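Local structure of quinoline 2-oxidoreductase large subunit (Pseudomonas putida, 1T3Q) at the interface of chains B and C and the interface of chains B and A. The protein carries the molybdenum-pterin cytosine dinucleotide active site of quinoline 2-oxidoreductase, a molybdenum hydroxylase that oxidises quinoline at carbon 2. Sequence-based numbering; all coordinates share one arbitrary frame. Chains: chain A, quinoline 2-oxidoreductase large subunit; chain B, quinoline 2-oxidoreductase small subunit; chain C, quinoline 2-oxidoreductase medium subunit.

The small subunit, chain B, is wedged between two cofactor-bearing partners, and contacts 1 and 2 sample its two faces. Their C-alpha centres lie about 24 Å apart, and they share no residue, only chain B. In contact 1 residues beside one [2Fe-2S] cluster meet the flavin-binding medium subunit, chain C; in contact 2 residues of the other cluster meet the molybdenum-bearing large subunit, chain A. Together they illustrate how a redox chain is built by packing cofactor-binding loops against each other, consistent with the family's electron path from molybdenum through two iron-sulphur clusters to the flavin.

Contact 1: the interface of chains B and C. Residues chain B 49-50, 68-69; chain C 3, 33-34, 37-38, 41.
B:Leu69 presses its branched end across the ring of C:Pro38, the two side chains meeting at about a right angle, with CD2 of the leucine 3.8 Å from CG of the proline. With CG beside its own backbone N (chi1 -63°), B:Leu69 turns both methyl groups toward chain C. CD1 also comes near the amide of C:Gln34, while the main chain of the leucine is met by C:Leu37, whose CD1 lies 3.6 Å from B:Leu69 CA. The leucine is thereby lined by C:Gln34, C:Leu37 and C:Pro38. C:Gln34 has a second use: its side-chain amide NE2 makes a weak, strongly bent hydrogen bond of 3.1 Å to the carbonyl O of B:Leu69.

B:Gln50 approaches C:Pro38 from another direction and crosses it obliquely. Its chain bends about the CB-CG bond (chi2 -71°), which brings the terminal amide alongside the proline, OE1 lying 3.5 Å from CB. NE2 donates a nearly straight hydrogen bond of 3.2 Å to the backbone O of C:Pro38. The acceptor lies in the plane of the glutamine amide, whereas NE2 approaches the carbonyl well to one side of its axis. The methyl CB of C:Ala41 packs 3.3 Å from NE2. An alanine in place of B:Gln50 would probably deprive the C:Pro38 carbonyl of this donor and open a gap beside the proline and C:Ala41.

Chain C supplies helix 36-41, the loop before it with the FAD-binding C:Gly33 and C:Gln34, and C:Phe3 near its start, whose ring tip faces B:Cys68 O. Chain B contributes, from its ferredoxin-like [2Fe-2S] domain, the loop with B:Glu49 and B:Gln50 and the 3-10 helix 67-69, where B:Cys68 is a cysteine ligand of the cluster. B:Gln50 and B:Leu69 themselves line the flavin pocket, so the contact joins the cluster's surroundings to those of the FAD.

Contact 2: the interface of chains B and A. Residues chain B 106-107, 143-144; chain A 200-201, 251-253, 255, 506-507, 685.
Apolar packing carries most of this contact, beginning where B:Arg143 brings its CG to the CE2 rim of A:Phe255, 3.4 Å from CE2 and raised toward the face under the A:Gln685 amide. CG stands anti to the backbone N (chi1 -173°) and the chain then bends, so that the aliphatic stem meets the ring while the guanidinium continues past it, its plane turned 78° from the ring. CD of the arginine packs against CG of A:Gln685. B:Cys144 SG approaches the tip of the phenylalanine ring, 3.7 Å from CZ. A second cluster cysteine, B:Cys107, meets backbone: its SG is 3.5 Å from A:Gly252 CA, its CA is equally close to A:Gly507 CA, and its CB lies 3.3 Å from A:Gly253 N.

Among the flat groups, the amide NE2 of A:Gln685, from the same chain as A:Phe255, sits 3.4 Å above the centre of that ring, which probably helps to fix the ring's rotation. The same side chain crosses B:Arg143 at about a right angle, guanidinium and amide planes 81° apart.

Direct polar bonds across are absent in this patch, but a water bridges two carbonyls, lying 2.9 Å from B:Cys107 O and 3.1 Å from A:Val251 O.

In the fold, chain B contributes its second [2Fe-2S] domain, with B:Gln106 and B:Cys107 in the loop before helix 111-124. It faces chain A loops and helix 672-692; A:Phe255 lines the molybdenum pocket and A:Gly253 the pterin pocket, placing this cluster on the molybdenum side.

Contact 1: the interface of chains B and C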
# COMPACT_ATOMS: atom_id res chain seq x y z
N GLU B 49 19.87 -8.99 17.94
CA GLU B 49 19.74 -10.45 18.00
C GLU B 49 20.86 -11.11 18.80
O GLU B 49 21.21 -12.28 18.58
CB GLU B 49 19.69 -11.03 16.57
CG GLU B 49 18.36 -10.74 15.87
CD GLU B 49 18.32 -11.16 14.41
OE1 GLU B 49 17.45 -11.99 14.05
OE2 GLU B 49 19.14 -10.65 13.61
N GLN B 50 21.42 -10.36 19.75
CA GLN B 50 22.49 -10.85 20.61
C GLN B 50 22.17 -10.63 22.09
O GLN B 50 23.01 -10.88 22.95
CB GLN B 50 23.81 -10.14 20.27
CG GLN B 50 24.48 -10.66 19.02
CD GLN B 50 25.06 -12.05 19.20
OE1 GLN B 50 25.96 -12.27 20.01
NE2 GLN B 50 24.54 -13.01 18.45
N CYS B 68 14.64 -12.32 21.28
CA CYS B 68 15.56 -12.76 20.23
C CYS B 68 16.43 -13.91 20.76
O CYS B 68 17.06 -14.63 19.99
CB CYS B 68 16.46 -11.61 19.77
SG CYS B 68 17.71 -11.10 20.94
N LEU B 69 16.46 -14.06 22.09
CA LEU B 69 17.24 -15.12 22.71
C LEU B 69 16.33 -16.17 23.36
O LEU B 69 16.73 -16.87 24.29
CB LEU B 69 18.21 -14.55 23.75
CG LEU B 69 19.29 -13.60 23.22
CD1 LEU B 69 20.32 -13.40 24.30
CD2 LEU B 69 19.96 -14.19 21.97
N PHE C 3 19.71 -18.37 13.23
CA PHE C 3 20.24 -19.65 13.67
C PHE C 3 20.26 -20.67 12.54
O PHE C 3 19.47 -20.59 11.60
CB PHE C 3 19.38 -20.26 14.78
CG PHE C 3 19.06 -19.33 15.91
CD1 PHE C 3 17.88 -19.50 16.64
CD2 PHE C 3 19.92 -18.30 16.27
CE1 PHE C 3 17.57 -18.66 17.69
CE2 PHE C 3 19.62 -17.45 17.33
CZ PHE C 3 18.44 -17.63 18.04
N GLY C 33 19.33 -20.36 27.18
CA GLY C 33 19.63 -19.89 25.84
C GLY C 33 20.38 -18.57 25.70
O GLY C 33 20.68 -18.15 24.59
N GLN C 34 20.71 -17.92 26.82
CA GLN C 34 21.39 -16.62 26.78
C GLN C 34 22.84 -16.63 26.31
O GLN C 34 23.41 -15.57 26.04
CB GLN C 34 21.26 -15.93 28.14
CG GLN C 34 19.82 -15.90 28.66
CD GLN C 34 18.85 -15.24 27.69
OE1 GLN C 34 18.79 -14.01 27.59
NE2 GLN C 34 18.08 -16.05 26.97
N LEU C 37 22.21 -19.28 22.17
CA LEU C 37 21.57 -18.66 21.02
C LEU C 37 22.46 -17.60 20.38
O LEU C 37 22.50 -17.47 19.16
CB LEU C 37 20.19 -18.08 21.41
CG LEU C 37 19.16 -19.10 21.92
CD1 LEU C 37 17.75 -18.54 21.74
CD2 LEU C 37 19.28 -20.41 21.16
N PRO C 38 23.19 -16.81 21.20
CA PRO C 38 24.05 -15.83 20.53
C PRO C 38 25.06 -16.57 19.65
O PRO C 38 25.37 -16.13 18.54
CB PRO C 38 24.69 -15.10 21.70
CG PRO C 38 23.56 -15.05 22.70
CD PRO C 38 23.03 -16.48 22.63
N ALA C 41 23.39 -17.57 16.58
CA ALA C 41 23.15 -16.40 15.74
C ALA C 41 24.38 -16.10 14.89
O ALA C 41 24.26 -15.63 13.76
CB ALA C 41 22.80 -15.19 16.61

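Contact 2: the interface of chains B and A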
# COMPACT_ATOMS: atom_id res chain seq x y z
N GLN B 106 11.81 9.26 20.13
CA GLN B 106 12.06 10.00 18.91
C GLN B 106 11.78 9.10 17.70
O GLN B 106 10.69 9.17 17.11
CB GLN B 106 13.50 10.55 18.92
CG GLN B 106 13.62 11.84 19.76
CD GLN B 106 15.00 12.48 19.80
OE1 GLN B 106 15.69 12.59 18.78
NE2 GLN B 106 15.40 12.94 20.98
N CYS B 107 12.74 8.26 17.35
CA CYS B 107 12.51 7.38 16.21
C CYS B 107 11.51 6.30 16.67
O CYS B 107 10.78 5.74 15.86
CB CYS B 107 13.83 6.77 15.77
SG CYS B 107 14.42 5.35 16.70
N ARG B 143 19.35 5.31 21.05
CA ARG B 143 20.34 6.11 20.35
C ARG B 143 19.86 7.54 20.07
O ARG B 143 20.65 8.39 19.65
CB ARG B 143 20.69 5.43 19.02
CG ARG B 143 21.85 6.06 18.26
CD ARG B 143 23.10 6.11 19.11
NE ARG B 143 24.31 5.92 18.31
CZ ARG B 143 25.55 5.97 18.80
NH1 ARG B 143 26.59 5.76 18.01
NH2 ARG B 143 25.75 6.25 20.09
N CYS B 144 18.59 7.80 20.33
CA CYS B 144 17.98 9.11 20.05
C CYS B 144 17.82 10.13 21.16
O CYS B 144 18.12 11.31 20.97
CB CYS B 144 16.57 8.93 19.48
SG CYS B 144 16.39 8.07 17.94
N PRO A 200 22.48 3.13 14.58
CA PRO A 200 21.07 3.40 14.89
C PRO A 200 20.48 2.08 15.42
O PRO A 200 20.96 1.02 15.04
CB PRO A 200 20.49 3.79 13.53
CG PRO A 200 21.31 2.96 12.58
CD PRO A 200 22.71 3.14 13.13
N MET A 201 19.47 2.14 16.28
CA MET A 201 18.91 0.89 16.80
C MET A 201 18.28 0.04 15.69
O MET A 201 18.27 -1.19 15.78
CB MET A 201 17.89 1.17 17.92
CG MET A 201 18.55 1.55 19.24
SD MET A 201 19.74 0.30 19.86
CE MET A 201 21.28 0.92 19.14
N VAL A 251 11.34 5.46 10.22
CA VAL A 251 12.75 5.06 10.29
C VAL A 251 13.27 5.10 11.72
O VAL A 251 13.14 6.12 12.41
CB VAL A 251 13.62 5.98 9.39
CG1 VAL A 251 15.08 5.62 9.52
CG2 VAL A 251 13.17 5.84 7.94
N GLY A 252 13.88 4.00 12.16
CA GLY A 252 14.40 3.90 13.51
C GLY A 252 15.77 4.51 13.73
O GLY A 252 16.70 3.84 14.18
N GLY A 253 15.89 5.81 13.44
CA GLY A 253 17.16 6.48 13.61
C GLY A 253 17.98 6.44 12.34
O GLY A 253 18.02 5.42 11.65
N PHE A 255 20.81 9.46 11.70
CA PHE A 255 22.02 10.15 12.12
C PHE A 255 23.08 10.30 11.02
O PHE A 255 24.26 10.43 11.32
CB PHE A 255 22.63 9.40 13.31
CG PHE A 255 21.63 9.05 14.37
CD1 PHE A 255 21.02 10.05 15.13
CD2 PHE A 255 21.26 7.72 14.59
CE1 PHE A 255 20.04 9.73 16.08
CE2 PHE A 255 20.28 7.39 15.54
CZ PHE A 255 19.68 8.40 16.28
N SER A 506 13.50 10.56 10.58
CA SER A 506 14.09 9.38 11.20
C SER A 506 14.04 9.58 12.71
O SER A 506 14.92 9.13 13.45
CB SER A 506 15.53 9.14 10.71
OG SER A 506 16.34 10.30 10.84
N GLY A 507 12.98 10.26 13.15
CA GLY A 507 12.78 10.51 14.57
C GLY A 507 12.88 11.96 15.03
O GLY A 507 12.58 12.24 16.20
N GLN A 685 25.35 10.81 22.35
CA GLN A 685 26.22 10.27 21.31
C GLN A 685 27.63 10.83 21.45
O GLN A 685 28.61 10.14 21.16
CB GLN A 685 25.65 10.57 19.92
CG GLN A 685 24.44 9.70 19.56
CD GLN A 685 23.80 10.08 18.24
OE1 GLN A 685 23.62 11.26 17.95
NE2 GLN A 685 23.44 9.08 17.44
O HOH W 1 10.36 7.03 13.30